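Local coordinates for protein cysteine S-methyltransferase NleE (Escherichia coli O157:H7, PDB 4R29) that is an S-adenosylmethionine-dependent cysteine methyltransferase that probably methylates a zinc-finger cysteine of host TAB2 and TAB3, blocking NF-kappa-B activation, at residues F70-T75 with S98-I103; P129-K134 with V147-N152; N162-L167 with R196-I201. The protein carries 1 engineered substitution. All blocks are in the same frame, centred on the assembly; numbering follows the deposited sequence.

Interaction 1: F70-T75 with S98-I103; sequences FSYMKT and SWLTVI. With SAM (S-adenosylmethionine), chain E.
Ser-98 OG has three partners: SAM N donates to it at 2.6 Å, the carbonyl of Thr-94 one turn back is a second, and Ala-92 O makes a weak third. Trp-99, the next residue, faces helix 59-76. Its CG sits between the backbone N and the carbonyl carbon (chi1 52°), and the indole meets both Tyr-72 and Met-73. The extended Met-73 chain crosses this ring at about a right angle and sets its methyl over one face, with CE 3.6 Å from the centroid of the six-membered ring, a CH-pi contact; SD lies farther off and oblique, completing a Met-aromatic contact. Tyr-72 arrives at the indole edge instead, CE2 lying 3.7 Å from Trp-99 CH2 with the two ring planes at 66°. Tyr-72 OH lies 3.6 Å from Leu-100 CD2 and is hydrogen-bonded to Glu-96, so the phenol is held at its polar end too. Farther along, Ile-103 CD1 reaches Met-73 CB (3.8 Å) at right angles to the methionine chain. No hydrogen bond joins the two segments, whose axes run at 43°. Phe-112 adds an edge-to-face ring to Trp-99. The result is a buried aromatic and methionine helix-helix packing, in which helix 59-76 lies against one side of helix 95-103, the helix that also carries Ser-98 of the S-adenosylmethionine site.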
loop_
_atom_site.group_PDB
_atom_site.type_symbol
_atom_site.label_atom_id
_atom_site.label_comp_id
_atom_site.label_asym_id
_atom_site.label_seq_id
_atom_site.Cartn_x
_atom_site.Cartn_y
_atom_site.Cartn_z
ATOM N N PHE A 70 10.796 -13.415 -1.824
ATOM C CA PHE A 70 11.101 -13.407 -0.391
ATOM C C PHE A 70 12.610 -13.390 -0.131
ATOM O O PHE A 70 13.086 -12.686 0.764
ATOM C CB PHE A 70 10.431 -14.588 0.317
ATOM C CG PHE A 70 10.553 -14.554 1.819
ATOM C CD1 PHE A 70 10.232 -13.404 2.537
ATOM C CD2 PHE A 70 10.959 -15.688 2.520
ATOM C CE1 PHE A 70 10.322 -13.378 3.943
ATOM C CE2 PHE A 70 11.062 -15.672 3.906
ATOM C CZ PHE A 70 10.740 -14.512 4.622
ATOM N N SER A 71 13.360 -14.139 -0.936
ATOM C CA SER A 71 14.818 -14.125 -0.844
ATOM C C SER A 71 15.345 -12.741 -1.142
ATOM O O SER A 71 16.208 -12.223 -0.434
ATOM C CB SER A 71 15.433 -15.106 -1.841
ATOM O OG SER A 71 15.135 -16.428 -1.455
ATOM N N TYR A 72 14.846 -12.166 -2.227
ATOM C CA TYR A 72 15.192 -10.805 -2.600
ATOM C C TYR A 72 14.960 -9.854 -1.417
ATOM O O TYR A 72 15.808 -9.023 -1.117
ATOM C CB TYR A 72 14.369 -10.394 -3.824
ATOM C CG TYR A 72 14.296 -8.905 -4.119
ATOM C CD1 TYR A 72 15.404 -8.085 -3.988
ATOM C CD2 TYR A 72 13.124 -8.330 -4.564
ATOM C CE1 TYR A 72 15.337 -6.724 -4.280
ATOM C CE2 TYR A 72 13.048 -6.983 -4.856
ATOM C CZ TYR A 72 14.154 -6.186 -4.713
ATOM O OH TYR A 72 14.067 -4.843 -5.015
ATOM N N MET A 73 13.818 -9.985 -0.745
ATOM C CA MET A 73 13.486 -9.097 0.369
ATOM C C MET A 73 14.406 -9.282 1.580
ATOM O O MET A 73 14.785 -8.316 2.262
ATOM C CB MET A 73 12.029 -9.291 0.780
ATOM C CG MET A 73 11.032 -8.743 -0.234
ATOM S SD MET A 73 9.342 -9.095 0.265
ATOM C CE MET A 73 8.411 -8.398 -1.107
ATOM N N LYS A 74 14.767 -10.532 1.833
ATOM C CA LYS A 74 15.625 -10.876 2.961
ATOM C C LYS A 74 17.016 -10.312 2.762
ATOM O O LYS A 74 17.636 -9.833 3.706
ATOM C CB LYS A 74 15.665 -12.391 3.145
ATOM C CG LYS A 74 14.397 -12.959 3.776
ATOM C CD LYS A 74 14.541 -14.452 4.044
ATOM C CE LYS A 74 14.813 -15.217 2.749
ATOM N NZ LYS A 74 15.028 -16.667 3.028
ATOM N N THR A 75 17.495 -10.351 1.521
ATOM C CA THR A 75 18.768 -9.737 1.187
ATOM C C THR A 75 18.736 -8.221 1.448
ATOM O O THR A 75 19.686 -7.661 2.002
ATOM C CB THR A 75 19.179 -10.026 -0.293
ATOM O OG1 THR A 75 19.174 -11.447 -0.538
ATOM C CG2 THR A 75 20.590 -9.477 -0.577
ATOM N N SER A 98 8.004 1.340 -3.153
ATOM C CA SER A 98 7.173 1.734 -2.020
ATOM C C SER A 98 7.469 0.896 -0.785
ATOM O O SER A 98 7.555 1.437 0.314
ATOM C CB SER A 98 5.685 1.664 -2.375
ATOM O OG SER A 98 5.368 2.558 -3.437
ATOM N N TRP A 99 7.640 -0.420 -0.956
ATOM C CA TRP A 99 7.995 -1.268 0.194
ATOM C C TRP A 99 9.506 -1.487 0.384
ATOM O O TRP A 99 9.965 -1.749 1.491
ATOM C CB TRP A 99 7.231 -2.604 0.202
ATOM C CG TRP A 99 7.297 -3.399 -1.067
ATOM C CD1 TRP A 99 6.321 -3.522 -2.010
ATOM C CD2 TRP A 99 8.391 -4.201 -1.521
ATOM N NE1 TRP A 99 6.742 -4.340 -3.030
ATOM C CE2 TRP A 99 8.007 -4.776 -2.754
ATOM C CE3 TRP A 99 9.662 -4.480 -1.013
ATOM C CZ2 TRP A 99 8.847 -5.616 -3.487
ATOM C CZ3 TRP A 99 10.496 -5.324 -1.741
ATOM C CH2 TRP A 99 10.086 -5.878 -2.967
ATOM N N LEU A 100 10.269 -1.352 -0.690
ATOM C CA LEU A 100 11.717 -1.496 -0.613
ATOM C C LEU A 100 12.327 -0.447 0.324
ATOM O O LEU A 100 13.194 -0.762 1.127
ATOM C CB LEU A 100 12.347 -1.399 -2.007
ATOM C CG LEU A 100 13.856 -1.691 -2.006
ATOM C CD1 LEU A 100 14.142 -3.073 -1.396
ATOM C CD2 LEU A 100 14.473 -1.593 -3.412
ATOM N N THR A 101 11.871 0.799 0.206
ATOM C CA THR A 101 12.351 1.879 1.058
ATOM C C THR A 101 11.977 1.628 2.527
ATOM O O THR A 101 12.589 2.170 3.441
ATOM C CB THR A 101 11.762 3.253 0.611
ATOM O OG1 THR A 101 10.344 3.128 0.460
ATOM C CG2 THR A 101 12.358 3.723 -0.713
ATOM N N VAL A 102 10.953 0.821 2.760
ATOM C CA VAL A 102 10.585 0.534 4.129
ATOM C C VAL A 102 11.403 -0.650 4.678
ATOM O O VAL A 102 11.956 -0.558 5.773
ATOM C CB VAL A 102 9.067 0.297 4.279
ATOM C CG1 VAL A 102 8.735 -0.111 5.688
ATOM C CG2 VAL A 102 8.292 1.556 3.868
ATOM N N ILE A 103 11.497 -1.741 3.912
ATOM C CA ILE A 103 12.210 -2.927 4.387
ATOM C C ILE A 103 13.724 -2.699 4.495
ATOM O O ILE A 103 14.391 -3.316 5.316
ATOM C CB ILE A 103 11.879 -4.214 3.586
ATOM C CG1 ILE A 103 12.616 -4.271 2.242
ATOM C CG2 ILE A 103 10.352 -4.389 3.415
ATOM C CD1 ILE A 103 12.452 -5.625 1.529
HETATM N N SAM E . 3.688 4.569 -3.115
HETATM C CA SAM E . 3.892 5.864 -2.466
HETATM C C SAM E . 4.749 5.737 -1.211
HETATM O O SAM E . 5.336 6.732 -0.773
HETATM O OXT SAM E . 4.838 4.652 -0.611
HETATM C CB SAM E . 2.578 6.531 -2.072
HETATM C CG SAM E . 1.768 7.071 -3.240
HETATM S SD SAM E . 0.510 8.297 -2.754
HETATM C CE SAM E . -0.098 8.630 -4.428
HETATM C "C5'" SAM E . 1.565 9.757 -2.577
HETATM C "C4'" SAM E . 0.744 10.954 -2.108
HETATM O "O4'" SAM E . 1.585 11.912 -1.491
HETATM C "C3'" SAM E . 0.032 11.654 -3.262
HETATM O "O3'" SAM E . -1.284 11.163 -3.435
HETATM C "C2'" SAM E . 0.044 13.110 -2.850
HETATM O "O2'" SAM E . -1.162 13.344 -2.183
HETATM C "C1'" SAM E . 1.174 13.227 -1.830
HETATM N N9 SAM E . 2.387 13.887 -2.352
HETATM C C8 SAM E . 3.023 14.959 -1.786
HETATM N N7 SAM E . 4.114 15.263 -2.513
HETATM C C5 SAM E . 4.189 14.388 -3.540
HETATM C C6 SAM E . 5.103 14.250 -4.574
HETATM N N6 SAM E . 6.135 15.082 -4.669
HETATM N N1 SAM E . 4.926 13.247 -5.498
HETATM C C2 SAM E . 3.853 12.380 -5.385
HETATM N N3 SAM E . 2.947 12.518 -4.353
HETATM C C4 SAM E . 3.114 13.509 -3.441
#

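Interaction 2: P129-K134 with V147-N152; sequences PDICCK and VVVYRN
Cys-132 and Tyr-150 form a hydrogen-bonded antiparallel pair: Cys-132 N gives to Tyr-150 O (3.1 Å, 172° at the hydrogen), and Tyr-150 N returns a bond to Cys-132 O (2.9 Å). Two residues on, Lys-134 and Val-148 repeat the exchange, with Lys-134 N to Val-148 O and Val-148 N to Lys-134 O both 2.8 Å long. Asn-152 N then closes the open end on Asp-130 O at 2.7 Å, tilted somewhat from the carbonyl plane. Cys-132 O also takes a CA-H contact from Val-149. On the face that carries Cys-132, Lys-134, Val-148 and Tyr-150, Cys-132 CB stands over the Tyr-150 ring, 3.6 Å from its centroid, while Lys-134 CG lies at the ring edge; the Cys-132 sulfur leans on to Asn-152 CB and CG. The other face holds Ile-131, whose CG2 lies alongside Val-149 CG2 and whose CD1 rests over one face of the Arg-151 guanidinium. That cation is well supplied, NH2 in a salt bridge with Asp-153 and NH1 bonded to the carbonyls of Ser-78 and Val-102. The two strands form a beta hairpin, and strand 145-151 is the middle strand of the three-stranded sheet, hydrogen-bonded also to strand 109-114; helix 155-181 packs against Val-148 and Tyr-150, and helix 120-125 against Cys-133 and Val-149.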
loop_
_atom_site.group_PDB
_atom_site.type_symbol
_atom_site.label_atom_id
_atom_site.label_comp_id
_atom_site.label_asym_id
_atom_site.label_seq_id
_atom_site.Cartn_x
_atom_site.Cartn_y
_atom_site.Cartn_z
ATOM N N PRO A 129 10.795 -9.722 9.502
ATOM C CA PRO A 129 10.646 -9.347 10.917
ATOM C C PRO A 129 10.283 -7.865 11.053
ATOM O O PRO A 129 10.847 -7.031 10.328
ATOM C CB PRO A 129 12.037 -9.617 11.521
ATOM C CG PRO A 129 12.784 -10.473 10.482
ATOM C CD PRO A 129 12.187 -10.067 9.150
ATOM N N ASP A 130 9.343 -7.568 11.953
ATOM C CA ASP A 130 8.939 -6.200 12.291
ATOM C C ASP A 130 8.325 -5.429 11.119
ATOM O O ASP A 130 8.261 -4.203 11.144
ATOM C CB ASP A 130 10.114 -5.419 12.860
ATOM C CG ASP A 130 10.841 -6.185 13.947
ATOM O OD1 ASP A 130 10.207 -6.451 14.993
ATOM O OD2 ASP A 130 12.031 -6.530 13.746
ATOM N N ILE A 131 7.894 -6.156 10.095
ATOM C CA ILE A 131 7.227 -5.565 8.950
ATOM C C ILE A 131 5.724 -5.851 9.013
ATOM O O ILE A 131 5.308 -7.008 8.944
ATOM C CB ILE A 131 7.805 -6.118 7.637
ATOM C CG1 ILE A 131 9.314 -5.870 7.581
ATOM C CG2 ILE A 131 7.127 -5.479 6.450
ATOM C CD1 ILE A 131 9.675 -4.415 7.579
ATOM N N CYS A 132 4.920 -4.798 9.150
ATOM C CA CYS A 132 3.465 -4.936 9.172
ATOM C C CYS A 132 2.782 -4.306 7.947
ATOM O O CYS A 132 3.224 -3.275 7.421
ATOM C CB CYS A 132 2.893 -4.323 10.450
ATOM S SG CYS A 132 3.608 -4.963 11.985
ATOM N N CYS A 133 1.696 -4.932 7.506
ATOM C CA CYS A 133 0.880 -4.398 6.416
ATOM C C CYS A 133 -0.572 -4.223 6.862
ATOM O O CYS A 133 -1.234 -5.196 7.224
ATOM C CB CYS A 133 0.928 -5.325 5.195
ATOM S SG CYS A 133 2.555 -5.424 4.396
ATOM N N LYS A 134 -1.062 -2.989 6.848
ATOM C CA LYS A 134 -2.493 -2.757 7.019
ATOM C C LYS A 134 -3.134 -2.797 5.633
ATOM O O LYS A 134 -2.697 -2.086 4.723
ATOM C CB LYS A 134 -2.766 -1.427 7.726
ATOM C CG LYS A 134 -2.370 -1.423 9.205
ATOM C CD LYS A 134 -2.631 -0.054 9.881
ATOM C CE LYS A 134 -2.325 -0.066 11.383
ATOM N NZ LYS A 134 -3.453 -0.612 12.203
ATOM N N VAL A 147 -2.360 -1.336 0.384
ATOM C CA VAL A 147 -1.457 -1.875 1.392
ATOM C C VAL A 147 -0.617 -0.779 2.015
ATOM O O VAL A 147 0.124 -0.072 1.328
ATOM C CB VAL A 147 -0.521 -2.949 0.807
ATOM C CG1 VAL A 147 0.280 -3.618 1.932
ATOM C CG2 VAL A 147 -1.326 -3.972 -0.010
ATOM N N VAL A 148 -0.740 -0.635 3.326
ATOM C CA VAL A 148 0.092 0.287 4.082
ATOM C C VAL A 148 1.143 -0.527 4.839
ATOM O O VAL A 148 0.821 -1.260 5.787
ATOM C CB VAL A 148 -0.747 1.125 5.088
ATOM C CG1 VAL A 148 0.127 2.131 5.835
ATOM C CG2 VAL A 148 -1.894 1.856 4.374
ATOM N N VAL A 149 2.395 -0.405 4.409
ATOM C CA VAL A 149 3.492 -1.171 4.997
ATOM C C VAL A 149 4.341 -0.269 5.919
ATOM O O VAL A 149 4.706 0.851 5.544
ATOM C CB VAL A 149 4.358 -1.846 3.882
ATOM C CG1 VAL A 149 4.871 -0.802 2.890
ATOM C CG2 VAL A 149 5.525 -2.678 4.477
ATOM N N TYR A 150 4.626 -0.748 7.129
ATOM C CA TYR A 150 5.364 0.049 8.115
ATOM C C TYR A 150 6.338 -0.762 8.990
ATOM O O TYR A 150 6.199 -1.986 9.138
ATOM C CB TYR A 150 4.404 0.866 8.993
ATOM C CG TYR A 150 3.438 0.048 9.846
ATOM C CD1 TYR A 150 2.242 -0.434 9.308
ATOM C CD2 TYR A 150 3.717 -0.222 11.192
ATOM C CE1 TYR A 150 1.342 -1.158 10.077
ATOM C CE2 TYR A 150 2.835 -0.959 11.981
ATOM C CZ TYR A 150 1.646 -1.428 11.415
ATOM O OH TYR A 150 0.767 -2.165 12.177
ATOM N N ARG A 151 7.334 -0.064 9.544
ATOM C CA ARG A 151 8.278 -0.654 10.500
ATOM C C ARG A 151 7.615 -0.731 11.863
ATOM O O ARG A 151 7.230 0.295 12.433
ATOM C CB ARG A 151 9.541 0.203 10.650
ATOM C CG ARG A 151 10.295 0.530 9.364
ATOM C CD ARG A 151 10.944 -0.690 8.745
ATOM N NE ARG A 151 11.799 -1.425 9.681
ATOM C CZ ARG A 151 12.822 -2.193 9.314
ATOM N NH1 ARG A 151 13.155 -2.297 8.021
ATOM N NH2 ARG A 151 13.530 -2.840 10.241
ATOM N N ASN A 152 7.475 -1.941 12.385
ATOM C CA ASN A 152 6.938 -2.138 13.731
ATOM C C ASN A 152 8.010 -1.862 14.785
ATOM O O ASN A 152 7.717 -1.664 15.970
ATOM C CB ASN A 152 6.447 -3.575 13.872
ATOM C CG ASN A 152 5.319 -3.703 14.860
ATOM O OD1 ASN A 152 4.580 -2.744 15.111
ATOM N ND2 ASN A 152 5.172 -4.890 15.429
#

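Interaction 3: N162-L167 with R196-I201; sequences NRFIEL and REMGEI. With SAM (S-adenosylmethionine), chain E.
Leu-167 and Ile-201 both point toward the opposite helix, and their CD1 atoms meet at 3.9 Å. Ile-201 CD1 also presses on the Phe-164 backbone, 3.5 Å from Phe-164 CA: chi1 (60°) sets CG1 between the backbone N and the carbonyl carbon, and chi2, near anti at 169°, carries CD1 on to Phe-164. The Leu-167 side chain crosses that of Glu-197 at about a right angle, CD1 lying 3.6 Å from Glu-197 CB. Met-198, bent twice along its chain, comes obliquely to the Phe-164 ring in a Met-aromatic contact, SD oblique to the ring; the methyl is modelled at the ring edge, too close to be trusted, and its placement is doubtful. The segments run antiparallel, axes crossing at -163°, as the two arms of a helical hairpin formed by helices 155-181 and 186-201. At the exposed side of the contact, Arg-163 lays CG across Ile-201 CG2, and its guanidinium has Leu-167 CD2 over the centre of one face. Arg-163 NH1 meets Glu-166 OE2 within the guanidinium plane in a salt bridge of 2.8 Å. On the flank of helix 186-201 turned to the cofactor, Met-198 CB lies 3.6 Å from SAM O4', and Gly-199 brings its CA to 3.7 Å from SAM C8 of the adenine.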
loop_
_atom_site.group_PDB
_atom_site.type_symbol
_atom_site.label_atom_id
_atom_site.label_comp_id
_atom_site.label_asym_id
_atom_site.label_seq_id
_atom_site.Cartn_x
_atom_site.Cartn_y
_atom_site.Cartn_z
ATOM N N ASN A 162 -1.240 4.847 10.710
ATOM C CA ASN A 162 -2.533 5.315 11.191
ATOM C C ASN A 162 -2.865 6.697 10.633
ATOM O O ASN A 162 -3.974 6.940 10.165
ATOM C CB ASN A 162 -2.563 5.330 12.724
ATOM C CG ASN A 162 -2.791 3.951 13.315
ATOM O OD1 ASN A 162 -3.400 3.080 12.685
ATOM N ND2 ASN A 162 -2.299 3.745 14.527
ATOM N N ARG A 163 -1.889 7.596 10.679
ATOM C CA ARG A 163 -2.062 8.937 10.158
ATOM C C ARG A 163 -2.407 8.915 8.660
ATOM O O ARG A 163 -3.206 9.713 8.180
ATOM C CB ARG A 163 -0.811 9.762 10.415
ATOM C CG ARG A 163 -0.903 11.216 9.960
ATOM C CD ARG A 163 -1.844 11.959 10.874
ATOM N NE ARG A 163 -1.899 13.392 10.596
ATOM C CZ ARG A 163 -2.989 14.135 10.785
ATOM N NH1 ARG A 163 -4.111 13.578 11.236
ATOM N NH2 ARG A 163 -2.962 15.429 10.517
ATOM N N PHE A 164 -1.825 7.989 7.923
ATOM C CA PHE A 164 -2.186 7.860 6.526
ATOM C C PHE A 164 -3.661 7.515 6.360
ATOM O O PHE A 164 -4.345 8.083 5.519
ATOM C CB PHE A 164 -1.329 6.806 5.829
ATOM C CG PHE A 164 -1.863 6.397 4.491
ATOM C CD1 PHE A 164 -1.654 7.194 3.379
ATOM C CD2 PHE A 164 -2.605 5.230 4.349
ATOM C CE1 PHE A 164 -2.153 6.829 2.133
ATOM C CE2 PHE A 164 -3.106 4.852 3.108
ATOM C CZ PHE A 164 -2.882 5.656 1.996
ATOM N N ILE A 165 -4.143 6.569 7.156
ATOM C CA ILE A 165 -5.524 6.124 7.053
ATOM C C ILE A 165 -6.515 7.267 7.345
ATOM O O ILE A 165 -7.552 7.399 6.677
ATOM C CB ILE A 165 -5.767 4.905 7.958
ATOM C CG1 ILE A 165 -4.931 3.719 7.460
ATOM C CG2 ILE A 165 -7.250 4.534 7.997
ATOM C CD1 ILE A 165 -4.957 2.520 8.407
ATOM N N GLU A 166 -6.176 8.096 8.327
ATOM C CA GLU A 166 -6.946 9.310 8.605
ATOM C C GLU A 166 -6.949 10.260 7.421
ATOM O O GLU A 166 -8.006 10.761 7.036
ATOM C CB GLU A 166 -6.377 10.056 9.804
ATOM C CG GLU A 166 -6.507 9.315 11.098
ATOM C CD GLU A 166 -5.725 9.993 12.203
ATOM O OE1 GLU A 166 -5.453 9.332 13.230
ATOM O OE2 GLU A 166 -5.374 11.184 12.038
ATOM N N LEU A 167 -5.768 10.536 6.863
ATOM C CA LEU A 167 -5.705 11.435 5.727
ATOM C C LEU A 167 -6.428 10.798 4.548
ATOM O O LEU A 167 -7.187 11.449 3.853
ATOM C CB LEU A 167 -4.255 11.796 5.378
ATOM C CG LEU A 167 -3.475 12.527 6.481
ATOM C CD1 LEU A 167 -2.024 12.771 6.108
ATOM C CD2 LEU A 167 -4.164 13.847 6.824
ATOM N N ARG A 196 0.187 17.739 1.211
ATOM C CA ARG A 196 1.399 18.105 1.947
ATOM C C ARG A 196 1.566 17.221 3.172
ATOM O O ARG A 196 2.662 16.734 3.466
ATOM C CB ARG A 196 1.390 19.582 2.366
ATOM C CG ARG A 196 2.585 19.959 3.249
ATOM C CD ARG A 196 2.733 21.473 3.454
ATOM N NE ARG A 196 2.903 22.206 2.205
ATOM C CZ ARG A 196 4.065 22.421 1.590
ATOM N NH1 ARG A 196 5.200 21.939 2.086
ATOM N NH2 ARG A 196 4.095 23.111 0.457
ATOM N N GLU A 197 0.465 17.005 3.879
ATOM C CA GLU A 197 0.474 16.107 5.021
ATOM C C GLU A 197 0.881 14.667 4.630
ATOM O O GLU A 197 1.668 14.032 5.328
ATOM C CB GLU A 197 -0.879 16.157 5.741
ATOM C CG GLU A 197 -1.209 17.529 6.324
ATOM C CD GLU A 197 -1.779 18.541 5.302
ATOM O OE1 GLU A 197 -1.867 18.260 4.081
ATOM O OE2 GLU A 197 -2.164 19.644 5.746
ATOM N N MET A 198 0.373 14.162 3.509
ATOM C CA MET A 198 0.832 12.867 2.991
ATOM C C MET A 198 2.316 12.862 2.652
ATOM O O MET A 198 3.021 11.923 2.991
ATOM C CB MET A 198 0.095 12.488 1.719
ATOM C CG MET A 198 -1.387 12.587 1.804
ATOM S SD MET A 198 -2.095 10.965 1.613
ATOM C CE MET A 198 -1.388 10.292 3.117
ATOM N N GLY A 199 2.772 13.883 1.931
ATOM C CA GLY A 199 4.165 13.959 1.541
ATOM C C GLY A 199 5.072 13.802 2.752
ATOM O O GLY A 199 6.052 13.042 2.742
ATOM N N GLU A 200 4.713 14.506 3.818
ATOM C CA GLU A 200 5.458 14.467 5.066
ATOM C C GLU A 200 5.514 13.067 5.670
ATOM O O GLU A 200 6.586 12.580 6.015
ATOM C CB GLU A 200 4.888 15.499 6.042
ATOM C CG GLU A 200 5.084 16.923 5.516
ATOM C CD GLU A 200 4.396 17.995 6.349
ATOM O OE1 GLU A 200 3.605 17.667 7.246
ATOM O OE2 GLU A 200 4.648 19.186 6.092
ATOM N N ILE A 201 4.368 12.401 5.777
ATOM C CA ILE A 201 4.374 11.082 6.403
ATOM C C ILE A 201 5.041 10.035 5.502
ATOM O O ILE A 201 5.550 9.043 5.992
ATOM C CB ILE A 201 2.972 10.634 6.918
ATOM C CG1 ILE A 201 1.948 10.557 5.783
ATOM C CG2 ILE A 201 2.475 11.576 8.038
ATOM C CD1 ILE A 201 0.622 9.868 6.198
HETATM N N SAM E . 3.688 4.569 -3.115
HETATM C CA SAM E . 3.892 5.864 -2.466
HETATM C C SAM E . 4.749 5.737 -1.211
HETATM O O SAM E . 5.336 6.732 -0.773
HETATM O OXT SAM E . 4.838 4.652 -0.611
HETATM C CB SAM E . 2.578 6.531 -2.072
HETATM C CG SAM E . 1.768 7.071 -3.240
HETATM S SD SAM E . 0.510 8.297 -2.754
HETATM C CE SAM E . -0.098 8.630 -4.428
HETATM C "C5'" SAM E . 1.565 9.757 -2.577
HETATM C "C4'" SAM E . 0.744 10.954 -2.108
HETATM O "O4'" SAM E . 1.585 11.912 -1.491
HETATM C "C3'" SAM E . 0.032 11.654 -3.262
HETATM O "O3'" SAM E . -1.284 11.163 -3.435
HETATM C "C2'" SAM E . 0.044 13.110 -2.850
HETATM O "O2'" SAM E . -1.162 13.344 -2.183
HETATM C "C1'" SAM E . 1.174 13.227 -1.830
HETATM N N9 SAM E . 2.387 13.887 -2.352
HETATM C C8 SAM E . 3.023 14.959 -1.786
HETATM N N7 SAM E . 4.114 15.263 -2.513
HETATM C C5 SAM E . 4.189 14.388 -3.540
HETATM C C6 SAM E . 5.103 14.250 -4.574
HETATM N N6 SAM E . 6.135 15.082 -4.669
HETATM N N1 SAM E . 4.926 13.247 -5.498
HETATM C C2 SAM E . 3.853 12.380 -5.385
HETATM N N3 SAM E . 2.947 12.518 -4.353
HETATM C C4 SAM E . 3.114 13.509 -3.441
#

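How the interactions relate
The three contacts follow one another along the chain within the Rossmann-like fold of NleE. Interaction 2, the hairpin in the three-stranded sheet, lies between the others, its centre 11 Å from that of interaction 1 and 15 Å from that of interaction 3. The Arg-151 guanidinium joins it to helix 95-103, and Trp-99 packs on Val-149; on the other side Val-148 CG2 meets the Phe-164 ring and Lys-134 leans on Ile-165. Interactions 1 and 3, with centres 22 Å apart, do not touch, yet both reach the same S-adenosylmethionine, one at its amino group and the other at ribose and adenine. The sheet thus lies between helices on its two faces, which contact different parts of the cofactor.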